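FAD:protein FMN transferase (Vibrio cholerae, PDB 6NXI) probably transfers the FMN moiety of FAD, with the help of magnesium, onto a threonine hydroxyl of a target flavoprotein, releasing AMP. Local coordinates at residues A[29-35]-A[168-174]; A[175-179]-A[196-200]. Numbering follows the deposited sequence.

Contact 1 of 2, residues A[29-35]-A[168-174]; sequences IADSKTL and YLQSQGI
The loop into helix 32-50 and its first turn pack against the last turn of helix 157-171 and the residues after it, with I29 level with Q172 (CA-CA 6.5 Å) and L35 level with L169 (8.0 Å). I29 and A30 are extended; D31 (chi1 p) is the N-cap, its OD1 accepting from T34 N at 3.1 Å and its OD2 from T34 OG1 at 2.6 Å. The other helix ends in a Schellman motif: G173, at phi/psi 76/29, is C-prime, with I174 N to L169 O 3.0 Å and G173 N to Q170 O 2.9 Å. Apolar contacts come from L35 (m, t) and I29 (p, t): L35 CD1 to I174 CD1 and I29 CD1 to I174 CG1, both 3.7 Å, and L35 CD2 to Y168 CE2, 3.8 Å. The polar link is a water that accepts from A30 N (3.0 Å) and donates to Q172 O (2.7 Å) and Q172 OE1 (2.6 Å). Both helix ends are thus capped locally, leaving apolar packing, aliphatic and aromatic, and a bridging water between them.

Contact 2 of 2, residues A[175-179]-A[196-200]; sequences ENYMV and PWRIA
W197 gives up the most surface here, followed by M178 and then Y177. Build 175-179 as a chain that enters strand 177-181 at Y177, and 196-200 as an extended loop, W197 at phi/psi -59/146, that becomes strand 199-203 at I199. The nearest CA pair, M178 with W197, is 7.3 Å apart, so side chains fill the gap and the two backbones do not pair.

Set W197 at chi1 m with chi2 near 91°, its CB directed toward 175-179. The indole then lays one face against the backbone around Y177 and M178, while N176 C lies at its edge, 3.9 Å from W197 CZ2. Y177 O comes within 3.3 Å of W197 NE1, but the angle is too poor for a hydrogen bond; NE1 donates instead to the carbonyl of K188 in the neighbouring strand.

M178 points its CB at the indole. That CB sits over the six-membered ring of W197, 4.2 Å from its centroid and 18° off the normal, a CH-pi contact; chi1 and chi2 t with chi3 m then carry M178 CE to 4.0 Å from W197 CE3 and 4.2 Å from R198 O.

Y177 contributes backbone: its CB points away, to the sheet face on which helix 157-171 packs; there, with chi1 p, its OH is hydrogen-bonded to Q170 OE1.

M178 pairs with K22 and Y177 with K188 through backbone hydrogen bonds, so strand 177-181 is an inner strand of the eight-stranded antiparallel sheet, and the indole lies on it. The arrangement is that of a helix-backed sheet whose other face is covered here by a tryptophan from the connection between strands 184-188 and 199-203.

From the N terminus, the chain leaves strand 17-24, enters helix 32-50 and travels through more than a hundred residues before helix 157-171 returns to its start; contact 1 closes that long excursion. The next residues, 175-179, lead straight into strand 177-181. After strand 184-188 the chain comes back at 196-200, so contact 2 closes a much shorter loop. The two closures lie in series, neither nested nor crossed, with centres about 16 Å apart. Their segments meet where Q170 OE1 lies 2.7 Å from Y177 OH, a probable hydrogen bond. Contact 1 ties the start of helix 32-50 to the end of helix 157-171; contact 2 ties the large sheet to the segment entering the two-stranded sheet 199-203/211-215.

Contact 1 of 2, residues A[29-35]-A[168-174]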
loop_
_atom_site.group_PDB
_atom_site.type_symbol
_atom_site.label_atom_id
_atom_site.label_comp_id
_atom_site.label_asym_id
_atom_site.label_seq_id
_atom_site.Cartn_x
_atom_site.Cartn_y
_atom_site.Cartn_z
ATOM N N ILE A 29 -23.483 14.157 15.127
ATOM C CA ILE A 29 -22.583 14.068 13.939
ATOM C C ILE A 29 -23.381 14.303 12.656
ATOM O O ILE A 29 -24.609 14.112 12.646
ATOM C CB ILE A 29 -21.810 12.745 13.921
ATOM C CG1 ILE A 29 -22.711 11.548 13.643
ATOM C CG2 ILE A 29 -21.008 12.553 15.194
ATOM C CD1 ILE A 29 -21.907 10.289 13.372
ATOM N N ALA A 30 -22.685 14.713 11.599
ATOM C CA ALA A 30 -23.240 14.873 10.248
ATOM C C ALA A 30 -23.973 13.591 9.821
ATOM O O ALA A 30 -23.567 12.460 10.219
ATOM C CB ALA A 30 -22.144 15.241 9.294
ATOM N N ASP A 31 -24.985 13.780 8.993
ATOM C CA ASP A 31 -25.714 12.692 8.306
ATOM C C ASP A 31 -24.741 11.987 7.347
ATOM O O ASP A 31 -23.755 12.609 6.879
ATOM C CB ASP A 31 -26.917 13.256 7.560
ATOM C CG ASP A 31 -26.479 14.302 6.545
ATOM O OD1 ASP A 31 -26.566 14.009 5.354
ATOM O OD2 ASP A 31 -26.025 15.410 6.969
ATOM N N SER A 32 -25.068 10.755 6.985
ATOM C CA SER A 32 -24.221 9.874 6.127
ATOM C C SER A 32 -24.009 10.509 4.747
ATOM O O SER A 32 -22.895 10.390 4.189
ATOM C CB SER A 32 -24.830 8.510 6.020
ATOM O OG SER A 32 -26.099 8.565 5.397
ATOM N N LYS A 33 -25.006 11.218 4.200
ATOM C CA LYS A 33 -24.845 11.825 2.864
ATOM C C LYS A 33 -23.753 12.881 2.930
ATOM O O LYS A 33 -22.952 12.942 2.022
ATOM C CB LYS A 33 -26.124 12.486 2.343
ATOM C CG LYS A 33 -26.083 12.754 0.843
ATOM C CD LYS A 33 -27.442 13.106 0.241
ATOM C CE LYS A 33 -27.751 14.587 0.219
ATOM N NZ LYS A 33 -26.908 15.333 -0.754
ATOM N N THR A 34 -23.797 13.747 3.927
ATOM C CA THR A 34 -22.790 14.820 4.108
ATOM C C THR A 34 -21.395 14.179 4.178
ATOM O O THR A 34 -20.465 14.645 3.518
ATOM C CB THR A 34 -23.061 15.627 5.377
ATOM O OG1 THR A 34 -24.333 16.253 5.188
ATOM C CG2 THR A 34 -21.992 16.666 5.657
ATOM N N LEU A 35 -21.263 13.148 5.004
ATOM C CA LEU A 35 -19.953 12.483 5.191
ATOM C C LEU A 35 -19.500 11.865 3.881
ATOM O O LEU A 35 -18.293 11.974 3.564
ATOM C CB LEU A 35 -20.069 11.403 6.271
ATOM C CG LEU A 35 -20.354 11.916 7.675
ATOM C CD1 LEU A 35 -20.719 10.744 8.585
ATOM C CD2 LEU A 35 -19.175 12.679 8.239
ATOM N N TYR A 168 -10.511 12.674 8.518
ATOM C CA TYR A 168 -11.790 13.370 8.253
ATOM C C TYR A 168 -12.855 12.867 9.241
ATOM O O TYR A 168 -13.629 13.692 9.825
ATOM C CB TYR A 168 -12.240 13.222 6.797
ATOM C CG TYR A 168 -13.645 13.734 6.593
ATOM C CD1 TYR A 168 -13.934 15.073 6.731
ATOM C CD2 TYR A 168 -14.723 12.892 6.357
ATOM C CE1 TYR A 168 -15.204 15.566 6.548
ATOM C CE2 TYR A 168 -16.014 13.369 6.211
ATOM C CZ TYR A 168 -16.270 14.717 6.332
ATOM O OH TYR A 168 -17.554 15.154 6.183
ATOM N N LEU A 169 -12.966 11.557 9.427
ATOM C CA LEU A 169 -14.022 11.043 10.329
ATOM C C LEU A 169 -13.773 11.599 11.741
ATOM O O LEU A 169 -14.745 12.018 12.383
ATOM C CB LEU A 169 -14.064 9.528 10.293
ATOM C CG LEU A 169 -14.521 8.912 8.978
ATOM C CD1 LEU A 169 -14.469 7.392 9.111
ATOM C CD2 LEU A 169 -15.940 9.345 8.620
ATOM N N GLN A 170 -12.525 11.599 12.191
ATOM C CA GLN A 170 -12.169 12.175 13.522
ATOM C C GLN A 170 -12.575 13.644 13.568
ATOM O O GLN A 170 -13.116 14.096 14.611
ATOM C CB GLN A 170 -10.688 11.938 13.755
ATOM C CG GLN A 170 -10.416 10.480 14.023
ATOM C CD GLN A 170 -8.983 10.129 14.315
ATOM O OE1 GLN A 170 -8.662 8.946 14.386
ATOM N NE2 GLN A 170 -8.130 11.150 14.499
ATOM N N SER A 171 -12.299 14.411 12.501
ATOM C CA SER A 171 -12.612 15.859 12.427
ATOM C C SER A 171 -14.121 16.040 12.591
ATOM O O SER A 171 -14.554 17.094 13.091
ATOM C CB SER A 171 -12.102 16.478 11.144
ATOM O OG SER A 171 -13.028 16.295 10.077
ATOM N N GLN A 172 -14.922 15.033 12.238
ATOM C CA GLN A 172 -16.409 15.090 12.329
ATOM C C GLN A 172 -16.905 14.477 13.656
ATOM O O GLN A 172 -18.155 14.348 13.808
ATOM C CB GLN A 172 -16.971 14.363 11.096
ATOM C CG GLN A 172 -16.770 15.127 9.794
ATOM C CD GLN A 172 -17.561 16.411 9.756
ATOM O OE1 GLN A 172 -18.719 16.430 10.111
ATOM N NE2 GLN A 172 -16.937 17.501 9.339
ATOM N N GLY A 173 -16.015 14.133 14.594
ATOM C CA GLY A 173 -16.377 13.627 15.935
ATOM C C GLY A 173 -16.840 12.196 15.883
ATOM O O GLY A 173 -17.531 11.759 16.804
ATOM N N ILE A 174 -16.327 11.437 14.904
ATOM C CA ILE A 174 -16.606 9.979 14.807
ATOM C C ILE A 174 -15.394 9.213 15.343
ATOM O O ILE A 174 -14.347 9.248 14.697
ATOM C CB ILE A 174 -16.949 9.600 13.357
ATOM C CG1 ILE A 174 -18.189 10.359 12.893
ATOM C CG2 ILE A 174 -17.118 8.103 13.141
ATOM C CD1 ILE A 174 -18.352 10.341 11.411
HETATM O O HOH W 1 -19.925 15.611 12.231
#

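Contact 2 of 2, residues A[175-179]-A[196-200]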
loop_
_atom_site.group_PDB
_atom_site.type_symbol
_atom_site.label_atom_id
_atom_site.label_comp_id
_atom_site.label_asym_id
_atom_site.label_seq_id
_atom_site.Cartn_x
_atom_site.Cartn_y
_atom_site.Cartn_z
ATOM N N GLU A 175 -15.570 8.545 16.473
ATOM C CA GLU A 175 -14.431 7.934 17.190
ATOM C C GLU A 175 -14.519 6.412 17.089
ATOM O O GLU A 175 -13.603 5.778 17.590
ATOM C CB GLU A 175 -14.341 8.488 18.603
ATOM C CG GLU A 175 -14.151 10.023 18.627
ATOM C CD GLU A 175 -13.001 10.686 17.838
ATOM O OE1 GLU A 175 -11.944 10.075 17.670
ATOM O OE2 GLU A 175 -13.137 11.873 17.401
ATOM N N ASN A 176 -15.535 5.869 16.410
ATOM C CA ASN A 176 -15.662 4.404 16.216
ATOM C C ASN A 176 -15.824 4.133 14.719
ATOM O O ASN A 176 -16.901 4.354 14.149
ATOM C CB ASN A 176 -16.819 3.831 17.010
ATOM C CG ASN A 176 -16.720 4.205 18.465
ATOM O OD1 ASN A 176 -15.995 3.569 19.215
ATOM N ND2 ASN A 176 -17.427 5.255 18.873
ATOM N N TYR A 177 -14.781 3.633 14.067
ATOM C CA TYR A 177 -14.864 3.435 12.608
ATOM C C TYR A 177 -13.903 2.345 12.147
ATOM O O TYR A 177 -12.860 2.090 12.779
ATOM C CB TYR A 177 -14.557 4.727 11.848
ATOM C CG TYR A 177 -13.198 5.353 12.095
ATOM C CD1 TYR A 177 -12.059 4.848 11.501
ATOM C CD2 TYR A 177 -13.039 6.455 12.920
ATOM C CE1 TYR A 177 -10.802 5.366 11.757
ATOM C CE2 TYR A 177 -11.790 7.024 13.136
ATOM C CZ TYR A 177 -10.663 6.445 12.584
ATOM O OH TYR A 177 -9.398 6.939 12.775
ATOM N N MET A 178 -14.204 1.913 10.940
ATOM C CA MET A 178 -13.299 1.071 10.100
ATOM C C MET A 178 -13.278 1.713 8.730
ATOM O O MET A 178 -14.363 1.891 8.151
ATOM C CB MET A 178 -13.774 -0.365 9.946
ATOM C CG MET A 178 -12.996 -1.087 8.846
ATOM S SD MET A 178 -13.731 -2.685 8.462
ATOM C CE MET A 178 -13.411 -3.477 10.029
ATOM N N VAL A 179 -12.099 2.150 8.257
ATOM C CA VAL A 179 -11.918 2.659 6.886
ATOM C C VAL A 179 -11.159 1.589 6.105
ATOM O O VAL A 179 -10.073 1.231 6.579
ATOM C CB VAL A 179 -11.131 3.969 6.904
ATOM C CG1 VAL A 179 -10.821 4.421 5.512
ATOM C CG2 VAL A 179 -11.889 5.033 7.709
ATOM N N PRO A 196 -13.655 -4.202 20.022
ATOM C CA PRO A 196 -12.736 -3.711 19.018
ATOM C C PRO A 196 -12.992 -4.420 17.684
ATOM O O PRO A 196 -13.314 -5.613 17.662
ATOM C CB PRO A 196 -11.365 -4.054 19.585
ATOM C CG PRO A 196 -11.611 -4.127 21.102
ATOM C CD PRO A 196 -12.980 -4.750 21.216
ATOM N N TRP A 197 -12.835 -3.669 16.592
ATOM C CA TRP A 197 -13.195 -4.143 15.230
ATOM C C TRP A 197 -12.400 -5.409 14.919
ATOM O O TRP A 197 -11.189 -5.426 15.245
ATOM C CB TRP A 197 -12.858 -3.049 14.193
ATOM C CG TRP A 197 -13.649 -1.780 14.349
ATOM C CD1 TRP A 197 -13.294 -0.689 15.096
ATOM C CD2 TRP A 197 -14.931 -1.482 13.798
ATOM N NE1 TRP A 197 -14.297 0.232 15.091
ATOM C CE2 TRP A 197 -15.306 -0.204 14.286
ATOM C CE3 TRP A 197 -15.806 -2.137 12.933
ATOM C CZ2 TRP A 197 -16.481 0.424 13.893
ATOM C CZ3 TRP A 197 -16.985 -1.523 12.548
ATOM C CH2 TRP A 197 -17.324 -0.253 13.039
ATOM N N ARG A 198 -13.002 -6.324 14.173
ATOM C CA ARG A 198 -12.444 -7.678 13.909
ATOM C C ARG A 198 -11.982 -7.740 12.457
ATOM O O ARG A 198 -12.725 -7.381 11.516
ATOM C CB ARG A 198 -13.497 -8.746 14.266
ATOM C CG ARG A 198 -13.875 -8.726 15.741
ATOM C CD ARG A 198 -15.071 -9.572 16.158
ATOM N NE ARG A 198 -14.605 -10.946 16.372
ATOM C CZ ARG A 198 -15.061 -12.057 15.778
ATOM N NH1 ARG A 198 -16.064 -12.042 14.908
ATOM N NH2 ARG A 198 -14.503 -13.219 16.087
ATOM N N ILE A 199 -10.701 -8.088 12.229
ATOM C CA ILE A 199 -10.252 -8.276 10.831
ATOM C C ILE A 199 -9.796 -9.731 10.741
ATOM O O ILE A 199 -9.478 -10.339 11.752
ATOM C CB ILE A 199 -9.141 -7.276 10.435
ATOM C CG1 ILE A 199 -7.870 -7.629 11.191
ATOM C CG2 ILE A 199 -9.589 -5.814 10.677
ATOM C CD1 ILE A 199 -6.657 -6.926 10.673
ATOM N N ALA A 200 -9.763 -10.275 9.552
ATOM C CA ALA A 200 -9.290 -11.661 9.332
ATOM C C ALA A 200 -7.947 -11.652 8.623
ATOM O O ALA A 200 -7.759 -10.900 7.657
ATOM C CB ALA A 200 -10.345 -12.417 8.567
#